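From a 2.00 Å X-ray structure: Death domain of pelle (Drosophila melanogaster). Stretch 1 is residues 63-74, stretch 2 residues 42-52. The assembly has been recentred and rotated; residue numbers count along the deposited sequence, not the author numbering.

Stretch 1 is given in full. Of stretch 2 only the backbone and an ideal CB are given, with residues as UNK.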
# COMPACT_ATOMS: atom_id res chain seq x y z
N ASN A 63 2.16 -10.43 13.12
CA ASN A 63 1.45 -9.15 13.11
C ASN A 63 2.15 -8.20 12.14
O ASN A 63 1.49 -7.44 11.42
CB ASN A 63 1.41 -8.52 14.50
CG ASN A 63 0.69 -7.19 14.51
OD1 ASN A 63 -0.48 -7.11 14.13
ND2 ASN A 63 1.39 -6.14 14.92
N GLU A 64 3.48 -8.24 12.13
CA GLU A 64 4.26 -7.39 11.24
C GLU A 64 4.00 -7.82 9.80
O GLU A 64 3.92 -6.98 8.91
CB GLU A 64 5.75 -7.48 11.58
CG GLU A 64 6.60 -6.42 10.87
CD GLU A 64 6.13 -4.99 11.16
OE1 GLU A 64 5.65 -4.72 12.28
OE2 GLU A 64 6.23 -4.15 10.25
N PHE A 65 3.89 -9.12 9.57
CA PHE A 65 3.59 -9.63 8.23
C PHE A 65 2.24 -9.06 7.80
O PHE A 65 2.09 -8.59 6.66
CB PHE A 65 3.56 -11.16 8.20
CG PHE A 65 3.00 -11.73 6.93
CD1 PHE A 65 3.78 -11.82 5.78
CD2 PHE A 65 1.66 -12.13 6.86
CE1 PHE A 65 3.24 -12.29 4.58
CE2 PHE A 65 1.12 -12.60 5.67
CZ PHE A 65 1.91 -12.68 4.52
N LEU A 66 1.25 -9.09 8.69
CA LEU A 66 -0.07 -8.55 8.36
C LEU A 66 0.01 -7.04 8.11
O LEU A 66 -0.69 -6.52 7.24
CB LEU A 66 -1.10 -8.83 9.46
CG LEU A 66 -1.51 -10.29 9.69
CD1 LEU A 66 -2.57 -10.34 10.80
CD2 LEU A 66 -2.06 -10.88 8.41
N ASN A 67 0.84 -6.35 8.88
CA ASN A 67 1.02 -4.90 8.73
C ASN A 67 1.54 -4.58 7.32
O ASN A 67 1.06 -3.65 6.67
CB ASN A 67 2.00 -4.35 9.77
CG ASN A 67 1.37 -4.16 11.15
OD1 ASN A 67 0.15 -4.10 11.29
ND2 ASN A 67 2.20 -4.06 12.18
N ILE A 68 2.50 -5.38 6.85
CA ILE A 68 3.08 -5.17 5.53
C ILE A 68 2.17 -5.64 4.39
O ILE A 68 1.77 -4.84 3.54
CB ILE A 68 4.47 -5.89 5.41
CG1 ILE A 68 5.46 -5.26 6.39
CG2 ILE A 68 5.01 -5.78 3.98
CD1 ILE A 68 6.74 -6.06 6.60
N TRP A 69 1.83 -6.92 4.39
CA TRP A 69 1.00 -7.51 3.34
C TRP A 69 -0.42 -6.95 3.32
O TRP A 69 -0.95 -6.63 2.26
CB TRP A 69 1.00 -9.03 3.49
CG TRP A 69 0.47 -9.77 2.31
CD1 TRP A 69 0.94 -9.72 1.02
CD2 TRP A 69 -0.63 -10.68 2.30
NE1 TRP A 69 0.20 -10.55 0.21
CE2 TRP A 69 -0.77 -11.15 0.97
CE3 TRP A 69 -1.51 -11.15 3.28
CZ2 TRP A 69 -1.76 -12.07 0.60
CZ3 TRP A 69 -2.49 -12.07 2.92
CH2 TRP A 69 -2.61 -12.51 1.59
N GLY A 70 -1.03 -6.79 4.49
CA GLY A 70 -2.38 -6.25 4.55
C GLY A 70 -2.39 -4.74 4.41
O GLY A 70 -3.21 -4.18 3.69
N GLY A 71 -1.45 -4.08 5.07
CA GLY A 71 -1.37 -2.63 5.02
C GLY A 71 -1.09 -2.04 3.66
O GLY A 71 -1.93 -1.35 3.09
N GLN A 72 0.09 -2.32 3.11
CA GLN A 72 0.45 -1.76 1.82
C GLN A 72 -0.38 -2.26 0.63
O GLN A 72 -0.78 -1.47 -0.22
CB GLN A 72 1.93 -1.97 1.51
CG GLN A 72 2.33 -1.42 0.15
CD GLN A 72 3.77 -1.70 -0.22
OE1 GLN A 72 4.67 -1.69 0.64
NE2 GLN A 72 4.01 -1.95 -1.51
N TYR A 73 -0.63 -3.56 0.58
CA TYR A 73 -1.37 -4.15 -0.54
C TYR A 73 -2.88 -4.19 -0.40
O TYR A 73 -3.57 -4.67 -1.30
CB TYR A 73 -0.79 -5.52 -0.88
CG TYR A 73 0.72 -5.47 -1.03
CD1 TYR A 73 1.30 -5.05 -2.22
CD2 TYR A 73 1.55 -5.77 0.05
CE1 TYR A 73 2.68 -4.95 -2.35
CE2 TYR A 73 2.93 -5.67 -0.07
CZ TYR A 73 3.49 -5.26 -1.27
OH TYR A 73 4.85 -5.17 -1.41
N ASN A 74 -3.39 -3.69 0.72
CA ASN A 74 -4.83 -3.62 0.96
C ASN A 74 -5.55 -4.96 0.72
O ASN A 74 -6.60 -4.99 0.09
CB ASN A 74 -5.44 -2.53 0.06
CG ASN A 74 -6.78 -2.02 0.56
OD1 ASN A 74 -7.09 -2.10 1.75
ND2 ASN A 74 -7.59 -1.48 -0.35
N UNK A 42 5.82 -13.75 -1.69
CA UNK A 42 7.00 -13.14 -2.29
C UNK A 42 7.33 -11.73 -1.81
O UNK A 42 7.56 -10.84 -2.63
CB UNK A 42 6.82 -13.11 -3.81
N UNK A 43 7.32 -11.52 -0.50
CA UNK A 43 7.67 -10.21 0.05
C UNK A 43 9.13 -9.95 -0.32
O UNK A 43 9.92 -10.89 -0.46
CB UNK A 43 7.45 -10.15 1.56
N UNK A 44 9.48 -8.68 -0.47
CA UNK A 44 10.84 -8.29 -0.84
C UNK A 44 11.79 -8.35 0.36
O UNK A 44 11.35 -8.36 1.52
CB UNK A 44 10.84 -6.88 -1.44
N UNK A 45 13.12 -8.40 0.10
CA UNK A 45 14.12 -8.47 1.16
C UNK A 45 13.96 -7.46 2.29
O UNK A 45 14.09 -7.82 3.46
CB UNK A 45 15.51 -8.29 0.54
N UNK A 46 13.67 -6.21 1.95
CA UNK A 46 13.51 -5.19 2.97
C UNK A 46 12.29 -5.47 3.86
O UNK A 46 12.31 -5.17 5.06
CB UNK A 46 13.38 -3.81 2.32
N UNK A 47 11.23 -6.02 3.26
CA UNK A 47 10.01 -6.36 3.99
C UNK A 47 10.27 -7.55 4.92
O UNK A 47 9.90 -7.51 6.10
CB UNK A 47 8.87 -6.68 3.02
N UNK A 48 10.96 -8.56 4.40
CA UNK A 48 11.33 -9.75 5.16
C UNK A 48 12.19 -9.34 6.36
O UNK A 48 11.95 -9.79 7.48
CB UNK A 48 12.07 -10.75 4.27
N UNK A 49 13.16 -8.47 6.11
CA UNK A 49 14.05 -8.00 7.17
C UNK A 49 13.30 -7.18 8.22
O UNK A 49 13.62 -7.25 9.40
CB UNK A 49 15.18 -7.17 6.57
N UNK A 50 12.32 -6.41 7.78
CA UNK A 50 11.51 -5.59 8.68
C UNK A 50 10.77 -6.52 9.66
O UNK A 50 10.68 -6.23 10.85
CB UNK A 50 10.52 -4.72 7.89
N UNK A 51 10.28 -7.65 9.15
CA UNK A 51 9.58 -8.62 10.00
C UNK A 51 10.56 -9.27 10.97
O UNK A 51 10.32 -9.31 12.18
CB UNK A 51 8.89 -9.69 9.15
N UNK A 52 11.66 -9.79 10.42
CA UNK A 52 12.70 -10.43 11.22
C UNK A 52 13.16 -9.47 12.31
O UNK A 52 13.27 -9.85 13.48
CB UNK A 52 13.88 -10.86 10.34

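Stretch 2 is a short lead-in followed by a helix from position 45, which runs at 150° to the helix of stretch 1 with the axes 9.3 Å apart at closest approach.

Position 42 has positive phi (60/48) and nothing of stretch 1 near its CB. Glycine or asparagine take such angles most easily, though longer polar residues tolerate them; it is Lys-42, extended and clear of the contact.

At position 43 the backbone is extended and CA-to-CB points sideways, with no atom of stretch 1 within 5.5 Å of the ideal CB. Beyond it, however, lie Phe-65, Ile-68, Trp-69 and Tyr-73, a largely apolar lining of aromatic and aliphatic groups that asks for leucine, methionine or perhaps phenylalanine; a short side chain would not reach. Leu-43 fills it: CD1 lies 3.8 Å from Phe-65 CD1, and CD2 4.1 Å from Ile-68 CG2.

Position 44 immediately precedes the helix, where serine, threonine or aspartate are the usual caps. Tyr-44 stands there instead, its ring making no close contact with stretch 1. Positions 45 and 46 are out of reach, fit for proline in the first turn and for an acid near the helix N-terminus: Pro-45 and Asp-46.

Position 47 points sideways, its ideal CB 4.1 Å from Ile-68 CG2, while the Tyr-73 hydroxyl waits farther along. A methionine could cover the isoleucine, but a long polar chain could also use the hydroxyl. Gln-47 does both jobs: NE2 donates to Tyr-73 OH at 2.9 Å and packs 3.5 Å from Ile-68 CG2, while OE1 accepts from Tyr-44 N at 2.8 Å, tying the helix start to the contact. A water accepts a weak bond from NE2 and donates to Gln-72 OE1.

Position 48 points away and 49 is out of reach, so stretch 1 sets little constraint and many residues would serve; they are Val-48 and Glu-49.

Position 50 points toward stretch 1, its ideal CB 4.2 Å from Ile-68 CD1 and 4.9 Å from Glu-64 OE2. The carboxylate favours a donor: lysine, arginine or glutamine. Gln-50, with chi1 and chi2 both t, reaches out so that NE2 donates to Glu-64 OE2 at 2.6 Å, a short bond.

Position 51 sits where the backbones come close, CA to CA of Glu-64 at 5.6 Å. Its sideways CB has Glu-64 CG at 4.3 Å and Ile-68 CD1 at 4.9 Å, suiting a medium aliphatic. Ile-51 places CG1 3.7 Å from Ile-68 CD1, and its CD1 lies at the edge of the Phe-65 ring.

Position 52 points away, leaving small or polar choices open; it is Ser-52.

Stretch 2 42-52: KLYPDQVEQIS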
# COMPACT_ATOMS: atom_id res chain seq x y z
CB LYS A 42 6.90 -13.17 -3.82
CG LYS A 42 6.75 -14.57 -4.41
CD LYS A 42 6.62 -14.53 -5.92
CE LYS A 42 6.39 -15.92 -6.49
NZ LYS A 42 6.21 -15.92 -7.98
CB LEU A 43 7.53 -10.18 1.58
CG LEU A 43 6.13 -10.16 2.19
CD1 LEU A 43 6.24 -9.88 3.70
CD2 LEU A 43 5.29 -9.08 1.53
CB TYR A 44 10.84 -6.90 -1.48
CG TYR A 44 10.27 -6.90 -2.89
CD1 TYR A 44 8.90 -6.72 -3.10
CD2 TYR A 44 11.10 -7.10 -4.00
CE1 TYR A 44 8.37 -6.75 -4.38
CE2 TYR A 44 10.56 -7.13 -5.30
CZ TYR A 44 9.20 -6.95 -5.48
OH TYR A 44 8.66 -6.99 -6.75
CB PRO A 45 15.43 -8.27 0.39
CG PRO A 45 15.15 -8.89 -0.92
CD PRO A 45 13.77 -8.36 -1.23
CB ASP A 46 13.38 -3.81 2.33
CG ASP A 46 14.02 -2.72 3.17
OD1 ASP A 46 13.32 -2.15 4.04
OD2 ASP A 46 15.22 -2.45 2.97
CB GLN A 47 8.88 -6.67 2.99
CG GLN A 47 8.61 -5.49 2.06
CD GLN A 47 7.56 -5.76 1.01
OE1 GLN A 47 7.66 -6.71 0.23
NE2 GLN A 47 6.55 -4.89 0.95
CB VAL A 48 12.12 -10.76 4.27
CG1 VAL A 48 12.62 -11.93 5.10
CG2 VAL A 48 11.25 -11.26 3.13
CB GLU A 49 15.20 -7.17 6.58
CG GLU A 49 16.24 -6.71 7.60
CD GLU A 49 16.79 -7.85 8.46
OE1 GLU A 49 17.05 -8.95 7.91
OE2 GLU A 49 16.96 -7.64 9.68
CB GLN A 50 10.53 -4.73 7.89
CG GLN A 50 9.59 -3.85 8.73
CD GLN A 50 8.66 -3.01 7.87
OE1 GLN A 50 9.03 -2.56 6.79
NE2 GLN A 50 7.44 -2.79 8.35
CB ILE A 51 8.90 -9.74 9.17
CG1 ILE A 51 7.89 -9.15 8.19
CG2 ILE A 51 8.20 -10.72 10.12
CD1 ILE A 51 7.38 -10.13 7.15
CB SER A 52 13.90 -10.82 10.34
OG SER A 52 14.98 -11.27 11.13
O HOH W 1 5.71 -2.51 3.16
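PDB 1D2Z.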